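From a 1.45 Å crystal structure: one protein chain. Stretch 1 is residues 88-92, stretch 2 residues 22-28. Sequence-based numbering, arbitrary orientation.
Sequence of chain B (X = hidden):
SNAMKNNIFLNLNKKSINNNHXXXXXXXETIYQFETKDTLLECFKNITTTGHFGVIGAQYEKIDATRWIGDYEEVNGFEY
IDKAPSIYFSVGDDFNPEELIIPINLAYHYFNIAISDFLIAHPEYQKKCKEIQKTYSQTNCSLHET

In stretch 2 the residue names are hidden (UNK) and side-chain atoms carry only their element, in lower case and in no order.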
# COMPACT_ATOMS: atom_id res chain seq x y z
N TYR B 88 -2.60 -16.06 1.94
CA TYR B 88 -3.10 -15.19 0.89
C TYR B 88 -3.71 -13.93 1.47
O TYR B 88 -4.49 -14.00 2.40
CB TYR B 88 -4.15 -15.96 0.10
CG TYR B 88 -4.98 -15.16 -0.88
CD1 TYR B 88 -4.54 -14.92 -2.17
CD2 TYR B 88 -6.24 -14.71 -0.52
CE1 TYR B 88 -5.32 -14.22 -3.08
CE2 TYR B 88 -7.02 -14.01 -1.41
CZ TYR B 88 -6.56 -13.77 -2.68
OH TYR B 88 -7.36 -13.08 -3.57
N PHE B 89 -3.34 -12.78 0.91
CA PHE B 89 -3.96 -11.51 1.24
C PHE B 89 -4.56 -10.88 0.01
O PHE B 89 -4.00 -10.99 -1.08
CB PHE B 89 -2.92 -10.53 1.79
CG PHE B 89 -2.45 -10.85 3.17
CD1 PHE B 89 -1.47 -11.81 3.37
CD2 PHE B 89 -2.97 -10.16 4.26
CE1 PHE B 89 -1.03 -12.10 4.65
CE2 PHE B 89 -2.52 -10.45 5.54
CZ PHE B 89 -1.56 -11.41 5.74
N SER B 90 -5.68 -10.20 0.17
CA SER B 90 -6.16 -9.36 -0.92
C SER B 90 -6.79 -8.08 -0.40
O SER B 90 -7.32 -8.04 0.71
CB SER B 90 -7.13 -10.11 -1.83
OG SER B 90 -8.38 -10.28 -1.22
N VAL B 91 -6.69 -7.04 -1.21
CA VAL B 91 -7.38 -5.79 -0.93
C VAL B 91 -8.10 -5.29 -2.18
O VAL B 91 -7.71 -5.61 -3.30
CB VAL B 91 -6.42 -4.70 -0.40
CG1 VAL B 91 -5.88 -5.09 0.96
CG2 VAL B 91 -5.30 -4.42 -1.40
N GLY B 92 -9.15 -4.51 -1.97
CA GLY B 92 -9.89 -3.93 -3.07
C GLY B 92 -11.10 -4.75 -3.49
O GLY B 92 -11.54 -5.66 -2.77
N UNK B 22 3.23 -4.01 -0.72
CA UNK B 22 2.31 -2.90 -0.54
C UNK B 22 0.88 -3.35 -0.23
O UNK B 22 0.12 -2.61 0.40
c UNK B 22 2.08 -2.69 -3.06
c UNK B 22 0.54 -3.51 -4.73
c UNK B 22 2.34 -1.98 -1.76
c UNK B 22 2.91 -3.87 -5.00
c UNK B 22 0.79 -2.86 -3.53
c UNK B 22 1.60 -4.03 -5.46
c UNK B 22 3.14 -3.21 -3.80
N UNK B 23 0.50 -4.56 -0.63
CA UNK B 23 -0.82 -5.08 -0.27
C UNK B 23 -1.01 -5.14 1.25
O UNK B 23 -2.10 -4.84 1.77
c UNK B 23 -1.08 -6.46 -0.93
c UNK B 23 -2.24 -7.19 -0.26
c UNK B 23 -1.35 -6.29 -2.43
N UNK B 24 0.06 -5.51 1.96
CA UNK B 24 0.02 -5.54 3.42
C UNK B 24 -0.20 -4.15 4.02
O UNK B 24 -0.98 -3.98 4.97
c UNK B 24 1.25 -6.14 5.53
c UNK B 24 0.35 -8.52 3.76
c UNK B 24 1.51 -7.58 3.49
c UNK B 24 1.30 -6.16 4.01
N UNK B 25 0.50 -3.16 3.47
CA UNK B 25 0.35 -1.76 3.88
C UNK B 25 -1.11 -1.32 3.75
O UNK B 25 -1.69 -0.72 4.66
o UNK B 25 2.43 -1.46 2.56
c UNK B 25 1.22 -0.84 2.99
N UNK B 26 -1.70 -1.63 2.60
CA UNK B 26 -3.08 -1.22 2.33
C UNK B 26 -4.05 -1.97 3.22
O UNK B 26 -5.00 -1.39 3.74
c UNK B 26 -4.91 -1.19 0.57
c UNK B 26 -2.70 -1.00 -1.53
c UNK B 26 -3.44 -1.48 0.85
c UNK B 26 -2.56 -0.63 -0.07
N UNK B 27 -3.79 -3.25 3.42
CA UNK B 27 -4.63 -4.10 4.27
C UNK B 27 -4.83 -3.48 5.66
O UNK B 27 -5.96 -3.28 6.11
c UNK B 27 -5.13 -7.41 7.44
c UNK B 27 -4.77 -6.43 5.27
c UNK B 27 -4.43 -6.55 6.61
c UNK B 27 -6.15 -8.17 6.94
c UNK B 27 -6.49 -8.08 5.60
c UNK B 27 -5.79 -7.22 4.77
c UNK B 27 -4.01 -5.49 4.38
N UNK B 28 -3.73 -3.17 6.33
CA UNK B 28 -3.84 -2.64 7.68
C UNK B 28 -4.42 -1.23 7.74
O UNK B 28 -5.27 -0.95 8.59
c UNK B 28 -3.03 -4.64 9.98
c UNK B 28 -1.27 -4.93 8.39
c UNK B 28 -1.05 -6.20 8.87
c UNK B 28 -2.52 -2.76 8.44
c UNK B 28 -1.83 -6.70 9.90
c UNK B 28 -2.81 -5.92 10.46
c UNK B 28 -2.26 -4.13 8.95

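Position 22 carries seven side-chain carbons, one followed by a ring of six, with no oxygen on the ring. The side chain is out of reach of stretch 1. This is phenylalanine, Phe22, whose large apolar side chain is at home in a buried place.

Position 23 has three side-chain carbons, the first carrying the other two, and an outer carbon rests against Phe89 and Val91. This fork at CB defines valine. Val23 points its CA-to-CB bond toward the strand, and its CG1 lies 4.0 Å from CB of Phe89 and 4.3 Å from CG2 of Val91. A short branched side chain suits a place where the backbone itself comes near: the O of Val23 is 3.9 Å from CG1 of Val91, while also accepting a helical hydrogen bond from the N of residue 27.

Position 24 shows four carbons, forked at the first, with one arm two carbons long, whose end lies over a face of the Phe89 ring: isoleucine. The CA-to-CB bond of Ile24 points sideways, but the longer arm, with chi1 and chi2 both m, brings CD1 over the ring of Phe89. That methyl CD1 sits 3.6 Å from the centroid of the Phe89 ring and 7° off its normal, an almost ideal CH-pi contact.

Position 25 has one carbon and one oxygen, hence serine. Ser25 is out of reach of the strand, and its hydroxyl is satisfied elsewhere in the structure, as a buried polar group needs to be.

Position 26 again has four carbons forked at the first, one arm being two carbons long, and one carbon packs against Val91. It is isoleucine: the branch at CB puts a methyl close to the backbone, and CG2 of Ile26 packs 3.8 Å from CG2 of the apolar Val91.

Position 27 has one carbon and then a six-carbon ring, whose face is met by the edge of Phe89, so it is phenylalanine. The flat ring of Phe27 offers that edge a broad face; the centroids of the Phe89 and Phe27 rings are 5.4 Å apart and the planes meet at 89°. CA and CB of Phe27 also lie 3.7 Å and 3.9 Å, respectively, from CG1 of Val91.

Position 28 has the same one carbon plus six-carbon ring; its CA-to-CB bond points sideways, and the end of the side chain comes nearer without making contact. This third phenylalanine, Phe28, is buried, as suits a large apolar ring.

The contact works by apolar packing, with no hydrogen bond between the stretches. Alternation along the strand directs Phe89 and Val91 toward the helix and Ser90 away. The ring of Phe89 receives Ile24 on one face and Phe27 near its edge, while Val91 packs among Val23, Ile26 and Phe27. Strand and helix cross at 63°, burying 353 Å² in all.

Stretch 2 (22-28) FVISIFF
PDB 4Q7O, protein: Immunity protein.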